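Local coordinates for protein 2',5'-phosphodiesterase 12 (Homo sapiens, PDB 4Z0V) that belongs to the endonuclease/exonuclease/phosphatase family and holds a bound magnesium ion, at residues P378-Y383 with E413-H418. Residues are numbered along the deposited sequence; the frame is centred on the assembly and turned at random.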
loop_
_atom_site.group_PDB
_atom_site.type_symbol
_atom_site.label_atom_id
_atom_site.label_comp_id
_atom_site.label_asym_id
_atom_site.label_seq_id
_atom_site.Cartn_x
_atom_site.Cartn_y
_atom_site.Cartn_z
ATOM N N PRO A 378 9.308 9.207 12.649
ATOM C CA PRO A 378 10.056 10.086 11.728
ATOM C C PRO A 378 9.604 11.539 11.839
ATOM O O PRO A 378 8.480 11.810 12.281
ATOM C CB PRO A 378 9.701 9.534 10.338
ATOM C CG PRO A 378 9.247 8.134 10.568
ATOM C CD PRO A 378 8.579 8.143 11.916
ATOM N N ALA A 379 10.465 12.474 11.410
ATOM C CA ALA A 379 10.157 13.906 11.380
ATOM C C ALA A 379 8.836 14.107 10.600
ATOM O O ALA A 379 7.984 14.887 11.008
ATOM C CB ALA A 379 11.311 14.680 10.723
ATOM N N TYR A 380 8.626 13.307 9.529
ATOM C CA TYR A 380 7.362 13.351 8.771
ATOM C C TYR A 380 7.266 12.147 7.833
ATOM O O TYR A 380 8.286 11.580 7.436
ATOM C CB TYR A 380 7.209 14.671 7.941
ATOM C CG TYR A 380 8.436 14.987 7.112
ATOM C CD1 TYR A 380 8.673 14.337 5.903
ATOM C CD2 TYR A 380 9.344 15.965 7.516
ATOM C CE1 TYR A 380 9.815 14.599 5.150
ATOM C CE2 TYR A 380 10.490 16.239 6.769
ATOM C CZ TYR A 380 10.732 15.538 5.599
ATOM O OH TYR A 380 11.855 15.790 4.855
ATOM N N THR A 381 6.044 11.776 7.487
ATOM C CA THR A 381 5.743 10.733 6.494
ATOM C C THR A 381 4.862 11.363 5.409
ATOM O O THR A 381 4.498 10.708 4.443
ATOM C CB THR A 381 5.073 9.498 7.143
ATOM O OG1 THR A 381 3.810 9.885 7.671
ATOM C CG2 THR A 381 5.916 8.881 8.261
ATOM N N ASN A 382 4.475 12.621 5.609
ATOM C CA ASN A 382 3.662 13.390 4.685
ATOM C C ASN A 382 4.297 14.767 4.582
ATOM O O ASN A 382 4.544 15.374 5.620
ATOM C CB ASN A 382 2.225 13.447 5.171
ATOM C CG ASN A 382 1.316 14.360 4.362
ATOM O OD1 ASN A 382 0.792 15.317 4.879
ATOM N ND2 ASN A 382 1.010 14.021 3.125
ATOM N N TYR A 383 4.651 15.227 3.361
ATOM C CA TYR A 383 5.351 16.529 3.262
ATOM C C TYR A 383 4.837 17.299 2.049
ATOM O O TYR A 383 5.185 16.977 0.912
ATOM C CB TYR A 383 6.864 16.294 3.179
ATOM C CG TYR A 383 7.671 17.556 3.384
ATOM C CD1 TYR A 383 7.900 18.440 2.332
ATOM C CD2 TYR A 383 8.152 17.901 4.645
ATOM C CE1 TYR A 383 8.648 19.598 2.514
ATOM C CE2 TYR A 383 8.875 19.077 4.844
ATOM C CZ TYR A 383 9.108 19.926 3.774
ATOM O OH TYR A 383 9.777 21.108 3.948
ATOM N N GLU A 413 16.867 16.800 2.061
ATOM C CA GLU A 413 17.319 17.406 0.793
ATOM C C GLU A 413 16.578 16.769 -0.401
ATOM O O GLU A 413 16.078 17.486 -1.272
ATOM C CB GLU A 413 18.841 17.267 0.622
ATOM N N GLU A 414 16.418 15.430 -0.376
ATOM C CA GLU A 414 15.698 14.688 -1.410
ATOM C C GLU A 414 14.218 15.077 -1.446
ATOM O O GLU A 414 13.650 15.228 -2.517
ATOM C CB GLU A 414 15.822 13.183 -1.144
ATOM C CG GLU A 414 17.143 12.579 -1.583
ATOM C CD GLU A 414 17.113 11.076 -1.426
ATOM O OE1 GLU A 414 17.148 10.590 -0.272
ATOM O OE2 GLU A 414 17.013 10.384 -2.462
ATOM N N VAL A 415 13.611 15.260 -0.270
ATOM C CA VAL A 415 12.208 15.583 -0.131
ATOM C C VAL A 415 11.937 17.003 -0.627
ATOM O O VAL A 415 10.860 17.243 -1.171
ATOM C CB VAL A 415 11.757 15.382 1.354
ATOM C CG1 VAL A 415 10.394 16.012 1.622
ATOM C CG2 VAL A 415 11.721 13.903 1.705
ATOM N N THR A 416 12.899 17.928 -0.450
ATOM C CA THR A 416 12.667 19.338 -0.788
ATOM C C THR A 416 13.309 19.814 -2.105
ATOM O O THR A 416 13.268 21.023 -2.380
ATOM C CB THR A 416 13.123 20.245 0.368
ATOM O OG1 THR A 416 14.524 20.031 0.597
ATOM C CG2 THR A 416 12.329 19.984 1.659
ATOM N N THR A 417 13.846 18.899 -2.934
ATOM C CA THR A 417 14.478 19.260 -4.226
ATOM C C THR A 417 13.474 20.011 -5.113
ATOM O O THR A 417 13.833 20.998 -5.768
ATOM C CB THR A 417 15.052 17.998 -4.930
ATOM O OG1 THR A 417 16.003 17.384 -4.073
ATOM C CG2 THR A 417 15.743 18.309 -6.261
ATOM N N HIS A 418 12.209 19.581 -5.096
ATOM C CA HIS A 418 11.173 20.225 -5.898
ATOM C C HIS A 418 10.086 20.789 -4.963
ATOM O O HIS A 418 8.882 20.641 -5.190
ATOM C CB HIS A 418 10.640 19.211 -6.935
ATOM C CG HIS A 418 11.735 18.575 -7.736
ATOM N ND1 HIS A 418 12.321 19.230 -8.809
ATOM C CD2 HIS A 418 12.327 17.365 -7.588
ATOM C CE1 HIS A 418 13.246 18.407 -9.272
ATOM N NE2 HIS A 418 13.289 17.274 -8.572
#
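Over one face of the Tyr383 ring lies a methyl of Val415, and the two tyrosines also touch each other, with Tyr383 CD2 3.4 Å above the middle of the Tyr380 ring plane. At the edge of that second ring, in its plane, sits the other valine methyl, CG2, 4.0 Å from Tyr380 CE1. Val415 thus touches both rings with CG1, and CG2 adds the contact at the edge of Tyr380. Its CG1, anti to the backbone N (chi1 167°), makes a CH-pi contact with Tyr383, 3.9 Å from the ring centroid and 29° off the normal, and comes down nearest CD1, at 3.6 Å. The same methyl meets Tyr380 CE1 obliquely. Tyr380 and the valine approach from opposite directions, the tyrosine OH 3.5 Å from Val415 CB, while the hydroxyl itself is hydrogen-bonded to His412 ND1 just ahead of the segment. Both segments belong to the endonuclease/exonuclease/phosphatase domain: strand 382-384 pairs antiparallel with strand 387-397, Thr381 and Asn382 both facing Gly389 in a classic beta bulge, and the short helix 412-416 lies against the tyrosine side chains that this strand and the loop before it put forward. A bound magnesium ion is about 12 Å from the Tyr383 side chain. Thr416 closes the outer end of the Tyr383 ring: its CG2 is 3.6 Å from Tyr383 OH and approaches the ring obliquely. Chi1 of 60° sets Thr416 OG1 between its own N and carbonyl carbon, where it bonds back to His412 O and leaves the methyl for the tyrosine. Thr417 OG1 donates to Glu413 O at 2.8 Å. The His388 and His412 rings also meet Tyr383, the first at a shallow angle and the second nearly perpendicular.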